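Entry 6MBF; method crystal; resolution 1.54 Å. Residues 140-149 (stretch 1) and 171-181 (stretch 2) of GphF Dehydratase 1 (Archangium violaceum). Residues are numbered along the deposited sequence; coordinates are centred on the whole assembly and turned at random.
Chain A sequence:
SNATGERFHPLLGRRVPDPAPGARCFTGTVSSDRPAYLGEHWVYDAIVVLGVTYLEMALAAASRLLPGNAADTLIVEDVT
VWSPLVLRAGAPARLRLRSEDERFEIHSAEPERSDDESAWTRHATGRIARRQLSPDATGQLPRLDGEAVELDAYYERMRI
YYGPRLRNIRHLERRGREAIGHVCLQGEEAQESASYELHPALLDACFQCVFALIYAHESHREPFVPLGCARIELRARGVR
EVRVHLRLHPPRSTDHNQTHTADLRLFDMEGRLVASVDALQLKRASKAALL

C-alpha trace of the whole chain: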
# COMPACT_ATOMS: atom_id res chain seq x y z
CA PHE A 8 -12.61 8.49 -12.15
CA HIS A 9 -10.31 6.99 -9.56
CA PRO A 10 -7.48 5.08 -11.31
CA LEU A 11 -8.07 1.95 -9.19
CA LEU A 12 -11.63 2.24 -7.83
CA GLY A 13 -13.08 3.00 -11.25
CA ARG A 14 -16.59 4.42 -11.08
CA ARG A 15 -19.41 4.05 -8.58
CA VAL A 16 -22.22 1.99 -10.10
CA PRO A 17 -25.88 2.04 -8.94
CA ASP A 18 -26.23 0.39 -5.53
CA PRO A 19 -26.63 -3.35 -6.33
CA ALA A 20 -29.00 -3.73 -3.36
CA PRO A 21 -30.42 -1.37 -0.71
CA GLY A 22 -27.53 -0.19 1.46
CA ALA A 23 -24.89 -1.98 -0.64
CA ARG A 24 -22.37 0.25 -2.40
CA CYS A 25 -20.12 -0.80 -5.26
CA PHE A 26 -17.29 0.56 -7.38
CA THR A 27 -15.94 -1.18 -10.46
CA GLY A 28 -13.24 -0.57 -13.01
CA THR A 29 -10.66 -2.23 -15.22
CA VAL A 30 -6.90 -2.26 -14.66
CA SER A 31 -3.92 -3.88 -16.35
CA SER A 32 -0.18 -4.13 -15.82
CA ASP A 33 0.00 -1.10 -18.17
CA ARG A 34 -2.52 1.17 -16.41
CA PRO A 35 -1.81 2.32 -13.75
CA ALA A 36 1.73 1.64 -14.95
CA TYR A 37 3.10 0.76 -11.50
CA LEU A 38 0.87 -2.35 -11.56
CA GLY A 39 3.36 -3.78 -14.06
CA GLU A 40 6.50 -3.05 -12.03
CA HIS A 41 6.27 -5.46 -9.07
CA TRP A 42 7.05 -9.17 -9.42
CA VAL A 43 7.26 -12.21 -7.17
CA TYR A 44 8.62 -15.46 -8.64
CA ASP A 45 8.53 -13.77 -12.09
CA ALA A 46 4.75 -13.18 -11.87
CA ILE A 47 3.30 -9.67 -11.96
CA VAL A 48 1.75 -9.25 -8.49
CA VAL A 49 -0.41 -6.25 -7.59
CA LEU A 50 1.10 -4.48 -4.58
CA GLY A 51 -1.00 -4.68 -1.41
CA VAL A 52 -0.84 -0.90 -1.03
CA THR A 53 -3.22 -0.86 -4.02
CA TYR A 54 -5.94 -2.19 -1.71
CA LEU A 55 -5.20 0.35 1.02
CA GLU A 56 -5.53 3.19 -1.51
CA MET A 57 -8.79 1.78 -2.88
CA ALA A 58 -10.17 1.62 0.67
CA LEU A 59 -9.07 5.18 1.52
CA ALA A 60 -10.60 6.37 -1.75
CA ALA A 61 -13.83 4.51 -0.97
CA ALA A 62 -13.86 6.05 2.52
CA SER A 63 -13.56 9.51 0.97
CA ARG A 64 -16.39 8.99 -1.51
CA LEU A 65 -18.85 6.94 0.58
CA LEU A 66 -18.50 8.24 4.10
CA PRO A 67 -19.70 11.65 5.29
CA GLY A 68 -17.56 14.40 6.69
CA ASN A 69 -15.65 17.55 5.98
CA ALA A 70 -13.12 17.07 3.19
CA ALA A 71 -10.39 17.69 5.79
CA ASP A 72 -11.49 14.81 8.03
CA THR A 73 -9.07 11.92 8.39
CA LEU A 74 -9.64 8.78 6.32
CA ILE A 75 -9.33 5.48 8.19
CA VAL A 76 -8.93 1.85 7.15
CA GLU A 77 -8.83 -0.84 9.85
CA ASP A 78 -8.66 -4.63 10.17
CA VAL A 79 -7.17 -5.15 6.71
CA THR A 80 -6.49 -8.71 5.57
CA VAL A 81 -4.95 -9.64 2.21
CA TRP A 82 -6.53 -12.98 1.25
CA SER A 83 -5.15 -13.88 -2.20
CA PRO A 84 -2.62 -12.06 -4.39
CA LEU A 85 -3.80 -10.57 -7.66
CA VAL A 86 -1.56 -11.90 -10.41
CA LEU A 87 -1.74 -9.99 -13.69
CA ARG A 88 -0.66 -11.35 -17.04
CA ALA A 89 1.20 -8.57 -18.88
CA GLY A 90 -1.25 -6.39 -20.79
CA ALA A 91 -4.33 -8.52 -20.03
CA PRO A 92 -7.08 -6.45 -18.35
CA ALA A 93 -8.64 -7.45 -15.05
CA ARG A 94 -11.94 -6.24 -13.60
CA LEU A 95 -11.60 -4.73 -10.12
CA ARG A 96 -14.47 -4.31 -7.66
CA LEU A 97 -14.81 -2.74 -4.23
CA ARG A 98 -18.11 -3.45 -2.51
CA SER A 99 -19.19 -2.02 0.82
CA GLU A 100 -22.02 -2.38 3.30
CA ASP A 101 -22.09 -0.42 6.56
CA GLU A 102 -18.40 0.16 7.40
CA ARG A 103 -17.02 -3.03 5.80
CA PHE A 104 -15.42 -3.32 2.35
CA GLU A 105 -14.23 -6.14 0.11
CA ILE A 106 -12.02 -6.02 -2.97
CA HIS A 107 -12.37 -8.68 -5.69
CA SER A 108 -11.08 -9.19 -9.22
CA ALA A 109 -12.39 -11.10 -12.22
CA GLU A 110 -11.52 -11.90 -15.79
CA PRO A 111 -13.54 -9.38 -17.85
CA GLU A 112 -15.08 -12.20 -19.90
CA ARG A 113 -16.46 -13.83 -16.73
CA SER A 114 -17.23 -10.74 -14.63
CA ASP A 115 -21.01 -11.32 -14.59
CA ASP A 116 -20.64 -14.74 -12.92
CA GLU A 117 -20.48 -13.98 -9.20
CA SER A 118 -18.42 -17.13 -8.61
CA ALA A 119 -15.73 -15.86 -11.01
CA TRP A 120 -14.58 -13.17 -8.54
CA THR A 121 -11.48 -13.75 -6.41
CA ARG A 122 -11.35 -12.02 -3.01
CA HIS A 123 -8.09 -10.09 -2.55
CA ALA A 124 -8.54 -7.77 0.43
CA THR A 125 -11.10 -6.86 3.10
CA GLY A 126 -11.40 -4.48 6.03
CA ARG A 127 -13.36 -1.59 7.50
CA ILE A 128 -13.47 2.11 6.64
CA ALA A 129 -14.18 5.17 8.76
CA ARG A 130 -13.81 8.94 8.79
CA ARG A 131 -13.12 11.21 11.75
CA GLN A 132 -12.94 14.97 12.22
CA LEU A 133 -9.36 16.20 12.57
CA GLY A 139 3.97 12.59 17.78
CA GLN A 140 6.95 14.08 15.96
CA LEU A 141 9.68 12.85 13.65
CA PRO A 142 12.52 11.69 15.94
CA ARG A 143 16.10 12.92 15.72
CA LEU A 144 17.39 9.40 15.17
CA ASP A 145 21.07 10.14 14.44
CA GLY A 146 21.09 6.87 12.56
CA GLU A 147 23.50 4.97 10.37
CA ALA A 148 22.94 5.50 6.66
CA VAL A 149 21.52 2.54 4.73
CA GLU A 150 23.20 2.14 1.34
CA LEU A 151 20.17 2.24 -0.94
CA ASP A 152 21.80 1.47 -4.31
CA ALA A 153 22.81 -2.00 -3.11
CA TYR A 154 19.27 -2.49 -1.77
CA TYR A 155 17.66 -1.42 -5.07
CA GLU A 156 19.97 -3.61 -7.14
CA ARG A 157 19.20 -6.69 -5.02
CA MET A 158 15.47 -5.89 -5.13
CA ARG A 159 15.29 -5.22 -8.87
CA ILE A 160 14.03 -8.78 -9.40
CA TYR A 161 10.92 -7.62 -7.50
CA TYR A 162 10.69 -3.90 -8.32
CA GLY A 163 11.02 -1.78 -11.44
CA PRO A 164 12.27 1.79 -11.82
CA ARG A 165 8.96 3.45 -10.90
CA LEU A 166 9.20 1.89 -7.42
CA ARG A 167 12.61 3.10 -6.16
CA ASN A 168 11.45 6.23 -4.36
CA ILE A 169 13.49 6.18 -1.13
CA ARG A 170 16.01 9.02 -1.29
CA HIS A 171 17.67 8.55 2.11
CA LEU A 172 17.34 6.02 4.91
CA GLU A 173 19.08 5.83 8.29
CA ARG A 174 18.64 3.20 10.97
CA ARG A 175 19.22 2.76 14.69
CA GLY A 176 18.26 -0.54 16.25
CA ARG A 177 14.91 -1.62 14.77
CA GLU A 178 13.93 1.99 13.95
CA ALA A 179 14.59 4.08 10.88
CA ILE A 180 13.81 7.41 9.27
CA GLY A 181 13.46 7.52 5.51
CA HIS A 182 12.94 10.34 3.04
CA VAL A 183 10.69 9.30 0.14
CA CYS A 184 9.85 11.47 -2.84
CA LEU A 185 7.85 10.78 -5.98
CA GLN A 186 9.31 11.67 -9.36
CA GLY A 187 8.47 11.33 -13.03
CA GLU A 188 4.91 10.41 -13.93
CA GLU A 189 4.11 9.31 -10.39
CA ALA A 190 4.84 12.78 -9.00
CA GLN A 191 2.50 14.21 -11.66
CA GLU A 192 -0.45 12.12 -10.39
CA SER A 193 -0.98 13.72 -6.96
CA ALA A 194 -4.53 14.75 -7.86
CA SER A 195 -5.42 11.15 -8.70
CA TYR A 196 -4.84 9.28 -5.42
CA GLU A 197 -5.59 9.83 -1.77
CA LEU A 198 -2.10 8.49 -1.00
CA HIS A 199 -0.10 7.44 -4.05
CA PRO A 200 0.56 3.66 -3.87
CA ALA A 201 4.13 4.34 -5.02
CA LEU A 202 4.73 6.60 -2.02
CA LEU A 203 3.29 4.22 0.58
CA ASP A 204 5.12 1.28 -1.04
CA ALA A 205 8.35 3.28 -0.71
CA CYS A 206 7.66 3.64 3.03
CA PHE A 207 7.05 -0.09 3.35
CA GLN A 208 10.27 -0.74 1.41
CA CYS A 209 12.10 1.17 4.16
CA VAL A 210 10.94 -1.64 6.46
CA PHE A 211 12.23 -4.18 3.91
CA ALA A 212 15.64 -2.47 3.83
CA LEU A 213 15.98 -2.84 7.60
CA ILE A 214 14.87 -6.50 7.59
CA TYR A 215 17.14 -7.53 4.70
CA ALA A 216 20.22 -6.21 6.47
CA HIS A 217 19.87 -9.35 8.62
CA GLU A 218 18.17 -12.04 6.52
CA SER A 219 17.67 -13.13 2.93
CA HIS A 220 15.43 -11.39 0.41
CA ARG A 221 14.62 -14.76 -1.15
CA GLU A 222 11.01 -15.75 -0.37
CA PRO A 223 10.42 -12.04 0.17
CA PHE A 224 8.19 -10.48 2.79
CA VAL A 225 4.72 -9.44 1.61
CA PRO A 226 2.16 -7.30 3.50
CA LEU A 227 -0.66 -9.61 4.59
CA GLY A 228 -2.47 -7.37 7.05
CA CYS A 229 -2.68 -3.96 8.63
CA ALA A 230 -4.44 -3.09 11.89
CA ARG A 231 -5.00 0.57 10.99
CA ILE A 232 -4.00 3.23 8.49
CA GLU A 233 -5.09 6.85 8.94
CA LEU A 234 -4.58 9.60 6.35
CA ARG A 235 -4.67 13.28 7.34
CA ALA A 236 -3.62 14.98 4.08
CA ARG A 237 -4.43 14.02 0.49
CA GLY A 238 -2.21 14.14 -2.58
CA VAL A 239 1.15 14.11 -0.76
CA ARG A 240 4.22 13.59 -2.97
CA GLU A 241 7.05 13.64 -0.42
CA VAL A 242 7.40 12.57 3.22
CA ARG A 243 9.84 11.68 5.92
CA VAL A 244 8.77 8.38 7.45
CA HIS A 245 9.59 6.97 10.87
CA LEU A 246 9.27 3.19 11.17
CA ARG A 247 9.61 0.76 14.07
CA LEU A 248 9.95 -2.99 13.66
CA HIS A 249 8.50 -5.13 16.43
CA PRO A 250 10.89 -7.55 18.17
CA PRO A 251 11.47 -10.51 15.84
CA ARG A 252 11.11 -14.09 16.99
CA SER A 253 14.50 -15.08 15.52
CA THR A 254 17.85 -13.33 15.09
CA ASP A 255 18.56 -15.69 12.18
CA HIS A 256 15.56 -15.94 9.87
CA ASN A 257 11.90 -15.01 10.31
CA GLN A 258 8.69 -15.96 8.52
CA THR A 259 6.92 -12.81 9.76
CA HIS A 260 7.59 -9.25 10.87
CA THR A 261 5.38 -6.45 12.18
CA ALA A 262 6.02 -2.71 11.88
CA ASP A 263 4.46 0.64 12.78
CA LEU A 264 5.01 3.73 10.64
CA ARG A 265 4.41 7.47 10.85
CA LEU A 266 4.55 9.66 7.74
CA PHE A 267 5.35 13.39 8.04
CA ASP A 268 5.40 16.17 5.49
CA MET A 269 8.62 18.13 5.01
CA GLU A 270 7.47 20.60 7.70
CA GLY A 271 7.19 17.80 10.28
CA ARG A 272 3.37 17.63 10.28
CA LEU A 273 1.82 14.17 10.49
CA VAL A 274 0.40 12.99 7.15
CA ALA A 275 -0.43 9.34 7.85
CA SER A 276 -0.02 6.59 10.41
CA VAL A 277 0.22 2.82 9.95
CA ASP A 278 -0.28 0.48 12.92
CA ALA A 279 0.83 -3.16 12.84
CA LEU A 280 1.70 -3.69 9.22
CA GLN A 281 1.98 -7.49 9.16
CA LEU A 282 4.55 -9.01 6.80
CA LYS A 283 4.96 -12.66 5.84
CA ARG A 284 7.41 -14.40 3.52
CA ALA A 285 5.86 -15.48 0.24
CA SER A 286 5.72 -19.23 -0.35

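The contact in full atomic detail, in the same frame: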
# COMPACT_ATOMS: atom_id res chain seq x y z
N GLN A 140 6.07 13.35 16.85
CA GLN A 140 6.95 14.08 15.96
C GLN A 140 8.02 13.15 15.39
O GLN A 140 8.31 12.09 15.95
CB GLN A 140 7.63 15.26 16.67
CG GLN A 140 8.49 14.88 17.87
CD GLN A 140 7.69 14.64 19.15
OE1 GLN A 140 6.61 14.05 19.12
NE2 GLN A 140 8.22 15.12 20.27
N LEU A 141 8.58 13.56 14.26
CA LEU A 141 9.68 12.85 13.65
C LEU A 141 10.88 12.86 14.59
O LEU A 141 11.33 13.94 14.99
CB LEU A 141 10.05 13.48 12.30
CG LEU A 141 11.14 12.75 11.51
CD1 LEU A 141 10.59 11.47 10.89
CD2 LEU A 141 11.74 13.67 10.45
N PRO A 142 11.40 11.70 14.99
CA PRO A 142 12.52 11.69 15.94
C PRO A 142 13.81 12.16 15.30
O PRO A 142 13.98 12.15 14.08
CB PRO A 142 12.62 10.21 16.35
CG PRO A 142 11.98 9.46 15.26
CD PRO A 142 10.91 10.35 14.69
N ARG A 143 14.73 12.61 16.15
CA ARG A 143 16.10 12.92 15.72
C ARG A 143 16.89 11.65 15.98
O ARG A 143 17.46 11.45 17.05
CB ARG A 143 16.64 14.13 16.47
CG ARG A 143 15.54 15.00 17.10
CD ARG A 143 15.98 16.48 17.28
NE ARG A 143 17.32 16.54 17.85
CZ ARG A 143 17.90 17.63 18.35
NH1 ARG A 143 17.28 18.81 18.35
NH2 ARG A 143 19.13 17.54 18.85
N LEU A 144 16.90 10.76 14.98
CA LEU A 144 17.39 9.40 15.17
C LEU A 144 18.91 9.34 15.27
O LEU A 144 19.45 8.49 15.99
CB LEU A 144 16.91 8.51 14.03
CG LEU A 144 16.71 7.03 14.36
CD1 LEU A 144 15.66 6.88 15.44
CD2 LEU A 144 16.30 6.28 13.10
N ASP A 145 19.61 10.21 14.54
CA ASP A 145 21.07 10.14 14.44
C ASP A 145 21.50 8.73 14.05
O ASP A 145 22.29 8.07 14.72
CB ASP A 145 21.73 10.59 15.75
CG ASP A 145 23.23 10.71 15.63
OD1 ASP A 145 23.74 10.87 14.50
OD2 ASP A 145 23.91 10.64 16.68
N GLY A 146 20.92 8.25 12.95
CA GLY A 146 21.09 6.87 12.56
C GLY A 146 22.29 6.65 11.67
O GLY A 146 23.04 7.56 11.32
N GLU A 147 22.49 5.38 11.33
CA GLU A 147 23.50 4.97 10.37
C GLU A 147 22.86 4.89 8.99
O GLU A 147 21.80 4.29 8.84
CB GLU A 147 24.09 3.63 10.79
CG GLU A 147 25.07 3.02 9.80
CD GLU A 147 25.36 1.56 10.12
OE1 GLU A 147 24.91 0.68 9.36
OE2 GLU A 147 26.01 1.30 11.15
N ALA A 148 23.51 5.49 8.00
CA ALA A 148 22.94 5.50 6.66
C ALA A 148 22.84 4.08 6.10
O ALA A 148 23.75 3.26 6.25
CB ALA A 148 23.79 6.37 5.73
N VAL A 149 21.70 3.78 5.48
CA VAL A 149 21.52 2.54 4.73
C VAL A 149 21.89 2.81 3.28
O VAL A 149 21.40 3.77 2.67
CB VAL A 149 20.08 2.02 4.85
CG1 VAL A 149 19.89 0.79 3.97
CG2 VAL A 149 19.73 1.71 6.30
N HIS A 171 16.73 8.71 1.01
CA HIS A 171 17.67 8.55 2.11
C HIS A 171 17.03 7.68 3.17
O HIS A 171 15.81 7.70 3.34
CB HIS A 171 18.07 9.91 2.70
CG HIS A 171 18.85 9.82 3.98
ND1 HIS A 171 20.21 9.59 4.00
CD2 HIS A 171 18.47 9.93 5.27
CE1 HIS A 171 20.63 9.55 5.26
NE2 HIS A 171 19.59 9.76 6.05
N LEU A 172 17.85 6.89 3.86
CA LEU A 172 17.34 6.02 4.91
C LEU A 172 18.45 5.86 5.94
O LEU A 172 19.59 5.57 5.58
CB LEU A 172 16.91 4.66 4.36
CG LEU A 172 16.31 3.66 5.37
CD1 LEU A 172 14.99 4.17 5.98
CD2 LEU A 172 16.10 2.29 4.74
N GLU A 173 18.12 6.06 7.22
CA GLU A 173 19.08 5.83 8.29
C GLU A 173 18.42 5.00 9.38
O GLU A 173 17.23 5.16 9.66
CB GLU A 173 19.62 7.13 8.87
CG GLU A 173 18.60 8.00 9.56
CD GLU A 173 19.20 9.31 10.04
OE1 GLU A 173 19.63 10.10 9.18
OE2 GLU A 173 19.26 9.52 11.27
N ARG A 174 19.20 4.12 10.00
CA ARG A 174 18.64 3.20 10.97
C ARG A 174 19.36 3.29 12.30
O ARG A 174 20.52 3.72 12.39
CB ARG A 174 18.68 1.75 10.46
CG ARG A 174 20.08 1.17 10.30
CD ARG A 174 20.01 -0.32 9.96
NE ARG A 174 19.24 -1.08 10.95
CZ ARG A 174 18.77 -2.31 10.76
NH1 ARG A 174 18.98 -2.93 9.61
NH2 ARG A 174 18.08 -2.92 11.72
N ARG A 175 18.65 2.89 13.35
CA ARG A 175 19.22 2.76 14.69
C ARG A 175 18.41 1.71 15.42
O ARG A 175 17.21 1.90 15.64
CB ARG A 175 19.18 4.10 15.44
CG ARG A 175 19.43 3.97 16.92
CD ARG A 175 20.90 4.13 17.27
NE ARG A 175 21.39 5.48 16.98
CZ ARG A 175 22.55 5.96 17.42
NH1 ARG A 175 23.33 5.21 18.18
NH2 ARG A 175 22.92 7.20 17.12
N GLY A 176 19.04 0.59 15.76
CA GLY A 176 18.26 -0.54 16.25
C GLY A 176 17.24 -0.99 15.21
O GLY A 176 17.56 -1.14 14.02
N ARG A 177 16.01 -1.21 15.65
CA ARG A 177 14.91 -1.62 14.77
C ARG A 177 14.08 -0.43 14.29
O ARG A 177 12.95 -0.62 13.82
CB ARG A 177 13.99 -2.62 15.48
CG ARG A 177 14.63 -3.93 15.89
CD ARG A 177 13.56 -4.94 16.25
NE ARG A 177 12.78 -4.54 17.42
CZ ARG A 177 13.14 -4.76 18.68
NH1 ARG A 177 14.29 -5.40 18.94
NH2 ARG A 177 12.37 -4.36 19.67
N GLU A 178 14.61 0.79 14.41
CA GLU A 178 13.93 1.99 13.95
C GLU A 178 14.70 2.63 12.80
O GLU A 178 15.91 2.43 12.63
CB GLU A 178 13.77 2.99 15.10
CG GLU A 178 12.94 2.45 16.24
CD GLU A 178 12.57 3.52 17.26
OE1 GLU A 178 12.60 4.72 16.92
OE2 GLU A 178 12.23 3.14 18.41
N ALA A 179 13.97 3.40 12.00
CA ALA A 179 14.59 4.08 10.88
C ALA A 179 13.79 5.33 10.55
O ALA A 179 12.61 5.44 10.87
CB ALA A 179 14.68 3.18 9.64
N ILE A 180 14.47 6.28 9.91
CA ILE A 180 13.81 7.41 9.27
C ILE A 180 14.22 7.43 7.81
O ILE A 180 15.42 7.34 7.49
CB ILE A 180 14.15 8.74 9.96
CG1 ILE A 180 13.52 8.78 11.34
CG2 ILE A 180 13.66 9.91 9.11
CD1 ILE A 180 13.95 9.96 12.12
N GLY A 181 13.23 7.49 6.94
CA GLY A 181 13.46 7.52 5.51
C GLY A 181 12.87 8.78 4.93
O GLY A 181 11.92 9.35 5.48
O HOH W 1 20.42 6.40 2.63

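How does the first part of stretch 1 settle on the hairpin formed by stretch 2? No hydrogen bond holds Leu141 to Leu144 to stretch 2; much of the packing is on the buried side chain of Ile180. Leu141 brings CD1 to 3.9 Å from Ile180 CG2, and Pro142 sets its ring atom CG 3.7 Å from Ile180 CD1. Arg143 turns away, an exposed position that suits a charged chain. Leu144 then points toward the hairpin and is heavily covered by it: its CB lies 3.8 Å from Ile180 CD1, while CD2 reaches 3.6 Å from Ala179 CA, where Ala179 points its CB away and so leaves its CA open to the leucine.

What fixes the bend at Asp145 and Gly146? Two side chains from stretch 2 grip its backbone. Arg175 NH2 donates to Asp145 O at 2.6 Å, and the same NH2 forms a long salt bridge with Asp145 OD2 at 3.6 Å. Glu173, with chi1 in the p well, accepts from Gly146 N through OE2 at 2.7 Å; its other carboxylate oxygen, OE1, is held by His171 NE2 at 3.1 Å. Glycine suits position 146 because a CB there would point toward stretch 2 and fall 2.8 Å from Arg174 O, a clash.

How does the chain become a strand beyond the glycine? Glu147 pairs antiparallel with Arg174, its N donating to Arg174 O at 2.8 Å and its O accepting from Arg174 N at 2.9 Å. These two side chains share one face of the sheet; Ala148 and Glu173 share the other. Ala148 adds a CA-H...O contact, its CA 3.5 Å from Leu172 O.

What closes the contact at Val149? Val149 N donates almost linearly to Leu172 O at 2.8 Å, and Val149 CB packs 4.0 Å from Leu172 CD2. Water 1 extends the link, donating to Val149 O at 2.8 Å and accepting from Leu172 N at 2.9 Å.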